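Local atomic coordinates of rutinosidase (Aspergillus niger, PDB entry 6I1A), a protein that is a family 5 glycoside hydrolase that splits rutinose from rutinosides and may also release glucose from cell-wall beta-1,3-glucans. Residues A[190-195]-A[220-225]; A[206-211]-A[245-250]; A[238-243]-A[262-267]. One frame throughout, in Å; residues are numbered along the deposited sequence.

Interaction 1 of 3, residues A[190-195]-A[220-225]; sequences EPINEP and LKYIRA. With EDO (1,2-ethanediol), chain K.
Y222 on helix 213-233 spends its phenol proton on a backbone carbonyl: OH donates to the O of P191, 2.8 Å away, so a helix side chain is tied directly to the main chain that follows a barrel strand. The acceptor lies at the rim of the tyrosine ring, close to its plane, and the hydroxyl comes in at a C=O...donor angle of 131°, somewhat tilted from the carbonyl plane. CG stands anti to the backbone N (chi1 173°), and the ring continues toward the loop. A tyrosine suits the place because it has both the length to bridge the gap and a polar end for a carbonyl that sits in a buried setting. Beside the hydroxyl, ring carbon CE2 makes an apolar contact, 4.0 Å from CB of I192, whose side chain passes the ring at a slant. I223 supplies the second half of the contact. Its CD1 reaches both CG of P191, at 3.8 Å, and CG2 of I192, at 4.0 Å, the isoleucine crossing each of them at about a right angle. A compact proline ring and two beta-branched chains thus fill the space beside the phenol. Farther along the loop, an ethanediol, probably from the crystallisation liquor, donates from both hydroxyls to the E194 carboxylate, its O1 lying 2.6 Å from OE1; N193, E194 and P195 match the Asn-Glu-Pro motif of family 5 enzymes, in the loop just after strand 187-190. Helix 161-179 closes in on the contact through I171, which touches both P191 and Y222, while W157 meets the Y222 ring edge-to-face. V239 touches P191 and F241 touches I223, so the loop and helix 213-233 pack against strand 239-241, the outer helix against the barrel wall.

Interaction 2 of 3, residues A[206-211]-A[245-250]; sequences GTPLAL and FKYPQY. With NAG (2-acetamido-2-deoxy-beta-D-glucopyranose), chain F; EDO (1,2-ethanediol), chain H; EDO (1,2-ethanediol), chain P.
CA of G206 sits over the centre of one face of the F245 ring, 3.4 Å from its centroid and 12° off the normal, a close CH-pi contact. The glycine's positive phi (81°) would press a CB against the preceding carbonyl oxygen. The other tight spot is the end of K246. Bent at chi2 and chi3, its chain brings NZ to two carbonyl oxygens, O of P208 at 2.9 Å and O of L211 also at 2.9 Å; NZ meets the L211 carbonyl almost head-on (C=O...donor angle 164°) and approaches that of P208 at a tilt. The lysine's aliphatic part is used as well, CE lying over one face of the Y250 ring. One water bridges the segments, giving a proton to O of T207 and accepting from N of F245.

Packing is slacker toward the surface. CG of P208 sits over the Y247 ring, 4.3 Å from its centroid and displaced toward the rim. T207 points its side chain away, where OG1 takes the N-H of L209 in an ST turn and also bonds O of V204. L209 lies next to an attached N-acetylglucosamine.

In the two-chain assembly of this crystal, D274 of the second subunit forms a salt bridge with K246 NZ, and Y283 of that subunit packs on Y247. The ammonium group therefore joins two loop carbonyls to a carboxylate, a setting that would be expected to keep the lysine protonated.

Interaction 3 of 3, residues A[238-243]-A[262-267]; sequences PVMFQG and VFDTHH. With EDO (1,2-ethanediol), chain H.
V262, D264 and Q242 carry this pairing of parallel strands, the short barrel strand 239-241 beside 261-269. V262 starts the ladder: its N donates to O of V239 at 3.0 Å, and its O receives N of F241 at 2.9 Å. Its CG1, set between backbone N and carbonyl carbon (chi1 56°), meets CE of M240 at 3.7 Å, the short branched chain crossing the longer one obliquely. D264 continues the register, N to O of F241, and its CB lies 3.6 Å from CG of M240. Where the regular ladder ends, Q242 replaces main chain with side chain: NE2 gives a hydrogen to O of D264 at 3.0 Å, while OE1 accepts from N of E194. Its CG, anti to the backbone N (chi1 -156°), lies over a face of the H266 imidazole; the bend at chi2 then places CD, and amide and ring stack with planes 26° apart. H266 NE2 donates to OD2 of D264 at 2.9 Å, arriving from above the carboxylate plane; ND1 bonds E194.

R92 forms a salt bridge with D264 OD2, and E190 OE2 lies close to the same oxygen, a like-charge approach that R92 may ease. Such a buried polar network probably orients the imidazole and the E194 carboxylate.

Overall arrangement
All three interactions lie in the TIM barrel, and their segments interleave along the chain: interaction 2 crosses both others, whereas interaction 1 closes before interaction 3 opens. The centres of interactions 1 and 3 are about 10 Å apart, those of 2 and 3 about 12 Å, and those of 1 and 2 about 14 Å. Helix 213-233 leads into strand 239-241, and the short helix 248-252 crosses to strand 261-269 in a beta-alpha-beta unit. The contacts converge on E194, which packs on F245 of interaction 2 and probably hydrogen-bonds H266 of interaction 3. They thus meet at the end of the barrel strands, consistent with the active-site end of a family 5 enzyme.

Interaction 1 of 3, residues A[190-195]-A[220-225]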
loop_
_atom_site.group_PDB
_atom_site.type_symbol
_atom_site.label_atom_id
_atom_site.label_comp_id
_atom_site.label_asym_id
_atom_site.label_seq_id
_atom_site.Cartn_x
_atom_site.Cartn_y
_atom_site.Cartn_z
ATOM N N GLU A 190 -25.580 -2.372 8.402
ATOM C CA GLU A 190 -24.338 -2.696 7.689
ATOM C C GLU A 190 -24.387 -4.138 7.196
ATOM O O GLU A 190 -24.257 -5.092 7.985
ATOM C CB GLU A 190 -23.116 -2.533 8.605
ATOM C CG GLU A 190 -21.819 -2.715 7.851
ATOM C CD GLU A 190 -20.598 -2.258 8.597
ATOM O OE1 GLU A 190 -20.573 -2.311 9.844
ATOM O OE2 GLU A 190 -19.670 -1.747 7.910
ATOM N N PRO A 191 -24.664 -4.347 5.883
ATOM C CA PRO A 191 -25.028 -5.690 5.411
ATOM C C PRO A 191 -23.902 -6.617 4.959
ATOM O O PRO A 191 -24.153 -7.758 4.572
ATOM C CB PRO A 191 -25.912 -5.311 4.194
ATOM C CG PRO A 191 -25.279 -4.096 3.634
ATOM C CD PRO A 191 -24.939 -3.306 4.899
ATOM N N ILE A 192 -22.661 -6.134 5.031
ATOM C CA ILE A 192 -21.512 -7.012 4.725
ATOM C C ILE A 192 -20.291 -6.450 5.450
ATOM O O ILE A 192 -20.257 -5.240 5.756
ATOM C CB ILE A 192 -21.277 -7.132 3.192
ATOM C CG1 ILE A 192 -20.454 -8.381 2.815
ATOM C CG2 ILE A 192 -20.684 -5.873 2.603
ATOM C CD1 ILE A 192 -20.622 -8.762 1.330
ATOM N N ASN A 193 -19.309 -7.330 5.669
ATOM C CA ASN A 193 -18.042 -6.940 6.331
ATOM C C ASN A 193 -16.882 -7.595 5.623
ATOM O O ASN A 193 -16.843 -8.836 5.498
ATOM C CB ASN A 193 -18.073 -7.379 7.781
ATOM C CG ASN A 193 -16.804 -6.964 8.492
ATOM O OD1 ASN A 193 -16.662 -5.796 8.843
ATOM N ND2 ASN A 193 -15.885 -7.916 8.704
ATOM N N GLU A 194 -15.934 -6.804 5.105
ATOM C CA GLU A 194 -14.656 -7.258 4.535
ATOM C C GLU A 194 -14.836 -8.409 3.541
ATOM O O GLU A 194 -14.136 -9.427 3.622
ATOM C CB GLU A 194 -13.658 -7.580 5.647
ATOM C CG GLU A 194 -13.301 -6.396 6.490
ATOM C CD GLU A 194 -12.285 -6.717 7.583
ATOM O OE1 GLU A 194 -11.723 -7.828 7.642
ATOM O OE2 GLU A 194 -11.921 -5.720 8.332
ATOM N N PRO A 195 -15.680 -8.228 2.500
ATOM C CA PRO A 195 -15.712 -9.224 1.433
ATOM C C PRO A 195 -14.361 -9.249 0.717
ATOM O O PRO A 195 -13.763 -8.187 0.442
ATOM C CB PRO A 195 -16.848 -8.715 0.513
ATOM C CG PRO A 195 -16.861 -7.211 0.758
ATOM C CD PRO A 195 -16.512 -7.058 2.213
ATOM N N LEU A 220 -21.314 -5.351 -5.472
ATOM C CA LEU A 220 -22.174 -4.227 -5.882
ATOM C C LEU A 220 -23.613 -4.669 -6.143
ATOM O O LEU A 220 -24.539 -3.986 -5.736
ATOM C CB LEU A 220 -21.561 -3.534 -7.095
ATOM C CG LEU A 220 -22.350 -2.340 -7.628
ATOM C CD1 LEU A 220 -22.480 -1.282 -6.566
ATOM C CD2 LEU A 220 -21.671 -1.779 -8.849
ATOM N N LYS A 221 -23.793 -5.815 -6.775
ATOM C CA LYS A 221 -25.140 -6.373 -6.996
ATOM C C LYS A 221 -25.840 -6.508 -5.646
ATOM O O LYS A 221 -27.017 -6.177 -5.495
ATOM C CB LYS A 221 -25.015 -7.720 -7.725
ATOM C CG LYS A 221 -26.299 -8.488 -7.913
ATOM C CD LYS A 221 -26.043 -9.912 -8.415
ATOM C CE LYS A 221 -27.255 -10.824 -8.321
ATOM N NZ LYS A 221 -28.282 -10.333 -9.262
ATOM N N TYR A 222 -25.121 -7.051 -4.656
ATOM C CA TYR A 222 -25.711 -7.286 -3.324
ATOM C C TYR A 222 -26.027 -5.962 -2.652
ATOM O O TYR A 222 -27.136 -5.786 -2.118
ATOM C CB TYR A 222 -24.745 -8.113 -2.485
ATOM C CG TYR A 222 -25.158 -8.275 -1.059
ATOM C CD1 TYR A 222 -26.288 -8.959 -0.706
ATOM C CD2 TYR A 222 -24.400 -7.693 -0.026
ATOM C CE1 TYR A 222 -26.630 -9.131 0.630
ATOM C CE2 TYR A 222 -24.764 -7.833 1.312
ATOM C CZ TYR A 222 -25.877 -8.565 1.651
ATOM O OH TYR A 222 -26.233 -8.767 2.941
ATOM N N ILE A 223 -25.081 -5.024 -2.628
ATOM C CA ILE A 223 -25.348 -3.745 -1.925
ATOM C C ILE A 223 -26.511 -2.987 -2.597
ATOM O O ILE A 223 -27.346 -2.386 -1.916
ATOM C CB ILE A 223 -24.099 -2.880 -1.820
ATOM C CG1 ILE A 223 -22.970 -3.604 -1.052
ATOM C CG2 ILE A 223 -24.469 -1.549 -1.164
ATOM C CD1 ILE A 223 -23.315 -3.903 0.396
ATOM N N ARG A 224 -26.558 -3.012 -3.900
ATOM C CA ARG A 224 -27.697 -2.376 -4.617
ATOM C C ARG A 224 -28.995 -3.059 -4.199
ATOM O O ARG A 224 -30.000 -2.341 -3.996
ATOM C CB ARG A 224 -27.472 -2.470 -6.125
ATOM C CG ARG A 224 -26.495 -1.448 -6.641
ATOM C CD ARG A 224 -26.287 -1.580 -8.139
ATOM N NE ARG A 224 -25.621 -0.377 -8.623
ATOM C CZ ARG A 224 -24.890 -0.291 -9.715
ATOM N NH1 ARG A 224 -24.317 0.873 -10.023
ATOM N NH2 ARG A 224 -24.729 -1.341 -10.532
ATOM N N ALA A 225 -29.032 -4.375 -4.091
ATOM C CA ALA A 225 -30.247 -5.050 -3.643
ATOM C C ALA A 225 -30.633 -4.675 -2.209
ATOM O O ALA A 225 -31.837 -4.525 -1.871
ATOM C CB ALA A 225 -30.119 -6.525 -3.783
HETATM C C1 EDO K . -9.022 -8.113 9.737
HETATM O O1 EDO K . -10.375 -8.470 9.730
HETATM C C2 EDO K . -8.882 -6.651 9.987
HETATM O O2 EDO K . -9.271 -5.828 8.851
#

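Interaction 2 of 3, residues A[206-211]-A[245-250]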
loop_
_atom_site.group_PDB
_atom_site.type_symbol
_atom_site.label_atom_id
_atom_site.label_comp_id
_atom_site.label_asym_id
_atom_site.label_seq_id
_atom_site.Cartn_x
_atom_site.Cartn_y
_atom_site.Cartn_z
ATOM N N GLY A 206 -6.317 -6.587 3.658
ATOM C CA GLY A 206 -6.123 -5.199 4.018
ATOM C C GLY A 206 -5.801 -4.238 2.900
ATOM O O GLY A 206 -5.548 -3.067 3.214
ATOM N N THR A 207 -5.724 -4.729 1.667
ATOM C CA THR A 207 -5.347 -3.912 0.522
ATOM C C THR A 207 -6.398 -4.038 -0.580
ATOM O O THR A 207 -7.201 -5.019 -0.593
ATOM C CB THR A 207 -4.016 -4.337 -0.084
ATOM O OG1 THR A 207 -4.128 -5.456 -0.943
ATOM C CG2 THR A 207 -2.948 -4.597 0.961
ATOM N N PRO A 208 -6.350 -3.175 -1.589
ATOM C CA PRO A 208 -7.284 -3.301 -2.720
ATOM C C PRO A 208 -7.151 -4.621 -3.478
ATOM O O PRO A 208 -8.097 -4.988 -4.180
ATOM C CB PRO A 208 -6.902 -2.116 -3.609
ATOM C CG PRO A 208 -6.473 -1.062 -2.580
ATOM C CD PRO A 208 -5.667 -1.853 -1.593
ATOM N N LEU A 209 -6.031 -5.292 -3.394
ATOM C CA LEU A 209 -5.840 -6.536 -4.163
ATOM C C LEU A 209 -6.587 -7.701 -3.511
ATOM O O LEU A 209 -6.610 -8.787 -4.101
ATOM C CB LEU A 209 -4.354 -6.878 -4.245
ATOM C CG LEU A 209 -3.500 -5.852 -5.000
ATOM C CD1 LEU A 209 -2.095 -6.407 -5.161
ATOM C CD2 LEU A 209 -4.145 -5.421 -6.328
ATOM N N ALA A 210 -7.228 -7.492 -2.348
ATOM C CA ALA A 210 -7.996 -8.586 -1.712
ATOM C C ALA A 210 -9.312 -8.819 -2.451
ATOM O O ALA A 210 -9.893 -9.907 -2.256
ATOM C CB ALA A 210 -8.274 -8.216 -0.300
ATOM N N LEU A 211 -9.762 -7.922 -3.284
ATOM C CA LEU A 211 -11.064 -8.033 -4.003
ATOM C C LEU A 211 -10.846 -7.725 -5.472
ATOM O O LEU A 211 -10.399 -6.593 -5.792
ATOM C CB LEU A 211 -12.088 -7.117 -3.326
ATOM C CG LEU A 211 -13.522 -7.153 -3.907
ATOM C CD1 LEU A 211 -14.189 -8.521 -3.625
ATOM C CD2 LEU A 211 -14.366 -6.025 -3.339
ATOM N N PHE A 245 -11.282 -3.298 1.165
ATOM C CA PHE A 245 -10.132 -2.397 1.384
ATOM C C PHE A 245 -9.890 -1.612 0.128
ATOM O O PHE A 245 -8.792 -1.065 -0.024
ATOM C CB PHE A 245 -8.914 -3.196 1.850
ATOM C CG PHE A 245 -9.198 -4.080 3.032
ATOM C CD1 PHE A 245 -9.314 -3.529 4.312
ATOM C CD2 PHE A 245 -9.427 -5.419 2.854
ATOM C CE1 PHE A 245 -9.627 -4.374 5.387
ATOM C CE2 PHE A 245 -9.739 -6.249 3.904
ATOM C CZ PHE A 245 -9.845 -5.729 5.159
ATOM N N LYS A 246 -10.887 -1.454 -0.742
ATOM C CA LYS A 246 -10.811 -0.492 -1.861
ATOM C C LYS A 246 -10.885 0.916 -1.287
ATOM O O LYS A 246 -11.561 1.165 -0.228
ATOM C CB LYS A 246 -12.015 -0.674 -2.794
ATOM C CG LYS A 246 -12.115 -2.028 -3.361
ATOM C CD LYS A 246 -10.965 -2.431 -4.171
ATOM C CE LYS A 246 -11.244 -3.381 -5.303
ATOM N NZ LYS A 246 -9.966 -3.703 -6.015
ATOM N N TYR A 247 -10.254 1.853 -1.943
ATOM C CA TYR A 247 -10.491 3.274 -1.578
ATOM C C TYR A 247 -11.957 3.599 -1.820
ATOM O O TYR A 247 -12.553 3.065 -2.747
ATOM C CB TYR A 247 -9.515 4.091 -2.395
ATOM C CG TYR A 247 -8.106 3.669 -2.044
ATOM C CD1 TYR A 247 -7.828 3.018 -0.825
ATOM C CD2 TYR A 247 -7.141 3.646 -2.998
ATOM C CE1 TYR A 247 -6.557 2.512 -0.539
ATOM C CE2 TYR A 247 -5.858 3.207 -2.711
ATOM C CZ TYR A 247 -5.553 2.648 -1.489
ATOM O OH TYR A 247 -4.288 2.132 -1.306
ATOM N N PRO A 248 -12.619 4.437 -0.973
ATOM C CA PRO A 248 -14.009 4.793 -1.201
ATOM C C PRO A 248 -14.222 5.293 -2.622
ATOM O O PRO A 248 -15.287 5.040 -3.187
ATOM C CB PRO A 248 -14.294 5.880 -0.141
ATOM C CG PRO A 248 -13.318 5.537 0.986
ATOM C CD PRO A 248 -12.100 5.015 0.286
ATOM N N GLN A 249 -13.252 6.034 -3.190
ATOM C CA GLN A 249 -13.311 6.545 -4.563
ATOM C C GLN A 249 -13.659 5.446 -5.563
ATOM O O GLN A 249 -14.274 5.696 -6.602
ATOM C CB GLN A 249 -11.951 7.161 -4.971
ATOM C CG GLN A 249 -11.252 8.041 -3.912
ATOM C CD GLN A 249 -10.494 7.452 -2.744
ATOM O OE1 GLN A 249 -11.016 7.262 -1.651
ATOM N NE2 GLN A 249 -9.152 7.434 -2.788
ATOM N N TYR A 250 -13.244 4.192 -5.300
ATOM C CA TYR A 250 -13.504 3.058 -6.188
ATOM C C TYR A 250 -14.988 2.862 -6.370
ATOM O O TYR A 250 -15.426 2.424 -7.462
ATOM C CB TYR A 250 -12.868 1.778 -5.638
ATOM C CG TYR A 250 -13.096 0.529 -6.428
ATOM C CD1 TYR A 250 -12.219 0.137 -7.410
ATOM C CD2 TYR A 250 -14.149 -0.351 -6.133
ATOM C CE1 TYR A 250 -12.429 -1.016 -8.142
ATOM C CE2 TYR A 250 -14.329 -1.520 -6.811
ATOM C CZ TYR A 250 -13.502 -1.836 -7.857
ATOM O OH TYR A 250 -13.714 -3.008 -8.485
HETATM C C1 NAG F . -4.715 -11.358 -6.494
HETATM C C2 NAG F . -4.342 -10.195 -7.426
HETATM C C3 NAG F . -2.913 -10.495 -8.005
HETATM C C4 NAG F . -1.918 -10.731 -6.897
HETATM C C5 NAG F . -2.388 -11.898 -6.056
HETATM C C6 NAG F . -1.459 -12.193 -4.916
HETATM C C7 NAG F . -6.182 -9.035 -8.516
HETATM C C8 NAG F . -7.067 -8.976 -9.746
HETATM N N2 NAG F . -5.326 -10.030 -8.469
HETATM O O3 NAG F . -2.494 -9.316 -8.737
HETATM O O4 NAG F . -0.660 -11.165 -7.507
HETATM O O5 NAG F . -3.698 -11.523 -5.517
HETATM O O6 NAG F . -1.769 -13.426 -4.264
HETATM O O7 NAG F . -6.318 -8.224 -7.585
HETATM C C1 EDO H . -14.749 1.968 0.820
HETATM O O1 EDO H . -14.108 1.139 -0.101
HETATM C C2 EDO H . -14.615 1.363 2.154
HETATM O O2 EDO H . -15.819 1.072 2.675
HETATM C C1 EDO P . -5.262 7.496 -3.157
HETATM O O1 EDO P . -6.034 8.608 -2.634
HETATM C C2 EDO P . -5.704 7.216 -4.547
HETATM O O2 EDO P . -7.107 7.420 -4.762
HETATM O O HOH W 1 -10.079 -4.856 -1.118
#

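Interaction 3 of 3, residues A[238-243]-A[262-267]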
loop_
_atom_site.group_PDB
_atom_site.type_symbol
_atom_site.label_atom_id
_atom_site.label_comp_id
_atom_site.label_asym_id
_atom_site.label_seq_id
_atom_site.Cartn_x
_atom_site.Cartn_y
_atom_site.Cartn_z
ATOM N N PRO A 238 -30.143 4.453 7.393
ATOM C CA PRO A 238 -28.965 4.499 6.554
ATOM C C PRO A 238 -28.377 3.101 6.345
ATOM O O PRO A 238 -28.527 2.216 7.217
ATOM C CB PRO A 238 -27.966 5.332 7.383
ATOM C CG PRO A 238 -28.801 6.005 8.423
ATOM C CD PRO A 238 -29.960 5.095 8.727
ATOM N N VAL A 239 -27.758 2.926 5.194
ATOM C CA VAL A 239 -26.986 1.700 4.858
ATOM C C VAL A 239 -25.498 2.065 4.927
ATOM O O VAL A 239 -25.034 3.046 4.271
ATOM C CB VAL A 239 -27.361 1.118 3.485
ATOM C CG1 VAL A 239 -26.409 0.024 3.069
ATOM C CG2 VAL A 239 -28.803 0.595 3.519
ATOM N N MET A 240 -24.749 1.292 5.704
ATOM C CA MET A 240 -23.300 1.436 5.826
ATOM C C MET A 240 -22.616 0.335 5.003
ATOM O O MET A 240 -22.807 -0.885 5.270
ATOM C CB MET A 240 -22.922 1.328 7.293
ATOM C CG MET A 240 -21.408 1.397 7.523
ATOM S SD MET A 240 -20.950 1.644 9.269
ATOM C CE MET A 240 -21.350 3.366 9.482
ATOM N N PHE A 241 -21.900 0.773 3.992
ATOM C CA PHE A 241 -21.219 -0.085 3.012
ATOM C C PHE A 241 -19.747 -0.222 3.394
ATOM O O PHE A 241 -18.996 0.778 3.318
ATOM C CB PHE A 241 -21.389 0.481 1.611
ATOM C CG PHE A 241 -20.754 -0.328 0.520
ATOM C CD1 PHE A 241 -20.413 -1.670 0.686
ATOM C CD2 PHE A 241 -20.523 0.266 -0.706
ATOM C CE1 PHE A 241 -19.787 -2.384 -0.336
ATOM C CE2 PHE A 241 -19.928 -0.461 -1.727
ATOM C CZ PHE A 241 -19.545 -1.765 -1.549
ATOM N N GLN A 242 -19.366 -1.431 3.815
ATOM C CA GLN A 242 -17.954 -1.794 4.056
ATOM C C GLN A 242 -17.412 -2.366 2.740
ATOM O O GLN A 242 -17.623 -3.557 2.455
ATOM C CB GLN A 242 -17.880 -2.781 5.217
ATOM C CG GLN A 242 -16.557 -2.814 5.947
ATOM C CD GLN A 242 -15.392 -3.078 5.016
ATOM O OE1 GLN A 242 -15.231 -4.204 4.530
ATOM N NE2 GLN A 242 -14.591 -2.047 4.715
ATOM N N GLY A 243 -16.808 -1.501 1.913
ATOM C CA GLY A 243 -16.369 -1.881 0.570
ATOM C C GLY A 243 -15.003 -2.511 0.559
ATOM O O GLY A 243 -14.140 -2.146 -0.247
ATOM N N VAL A 262 -23.405 5.499 3.756
ATOM C CA VAL A 262 -22.143 5.900 4.412
ATOM C C VAL A 262 -21.162 4.763 4.215
ATOM O O VAL A 262 -21.542 3.583 4.318
ATOM C CB VAL A 262 -22.408 6.213 5.896
ATOM C CG1 VAL A 262 -23.062 5.074 6.659
ATOM C CG2 VAL A 262 -21.122 6.650 6.634
ATOM N N PHE A 263 -19.904 5.076 3.967
ATOM C CA PHE A 263 -18.870 4.047 3.871
ATOM C C PHE A 263 -18.294 3.712 5.247
ATOM O O PHE A 263 -18.148 4.621 6.062
ATOM C CB PHE A 263 -17.742 4.501 2.957
ATOM C CG PHE A 263 -18.106 4.559 1.511
ATOM C CD1 PHE A 263 -18.219 3.391 0.796
ATOM C CD2 PHE A 263 -18.089 5.773 0.843
ATOM C CE1 PHE A 263 -18.508 3.415 -0.562
ATOM C CE2 PHE A 263 -18.373 5.819 -0.518
ATOM C CZ PHE A 263 -18.556 4.617 -1.217
ATOM N N ASP A 264 -17.947 2.457 5.434
ATOM C CA ASP A 264 -17.218 1.996 6.646
ATOM C C ASP A 264 -15.822 1.604 6.201
ATOM O O ASP A 264 -15.640 0.621 5.431
ATOM C CB ASP A 264 -17.913 0.789 7.235
ATOM C CG ASP A 264 -17.164 0.116 8.367
ATOM O OD1 ASP A 264 -16.150 0.705 8.795
ATOM O OD2 ASP A 264 -17.589 -0.970 8.890
ATOM N N THR A 265 -14.813 2.375 6.584
ATOM C CA THR A 265 -13.419 2.036 6.319
ATOM C C THR A 265 -12.761 1.390 7.529
ATOM O O THR A 265 -13.114 1.735 8.659
ATOM C CB THR A 265 -12.617 3.257 5.868
ATOM O OG1 THR A 265 -12.770 4.268 6.876
ATOM C CG2 THR A 265 -13.056 3.747 4.502
ATOM N N HIS A 266 -11.915 0.410 7.274
ATOM C CA HIS A 266 -11.226 -0.309 8.371
ATOM C C HIS A 266 -9.738 -0.051 8.216
ATOM O O HIS A 266 -9.183 -0.350 7.164
ATOM C CB HIS A 266 -11.487 -1.821 8.294
ATOM C CG HIS A 266 -12.886 -2.192 8.587
ATOM N ND1 HIS A 266 -13.315 -3.523 8.599
ATOM C CD2 HIS A 266 -13.958 -1.445 8.902
ATOM C CE1 HIS A 266 -14.614 -3.548 8.893
ATOM N NE2 HIS A 266 -15.062 -2.279 9.068
ATOM N N HIS A 267 -9.102 0.525 9.224
ATOM C CA HIS A 267 -7.664 0.891 9.148
ATOM C C HIS A 267 -6.892 0.247 10.288
ATOM O O HIS A 267 -7.134 0.610 11.460
ATOM C CB HIS A 267 -7.506 2.438 9.217
ATOM C CG HIS A 267 -8.124 3.150 8.066
ATOM N ND1 HIS A 267 -7.895 2.797 6.763
ATOM C CD2 HIS A 267 -8.992 4.194 8.068
ATOM C CE1 HIS A 267 -8.584 3.650 5.986
ATOM N NE2 HIS A 267 -9.283 4.501 6.751
HETATM C C1 EDO H . -14.749 1.968 0.820
HETATM O O1 EDO H . -14.108 1.139 -0.101
HETATM C C2 EDO H . -14.615 1.363 2.154
HETATM O O2 EDO H . -15.819 1.072 2.675
#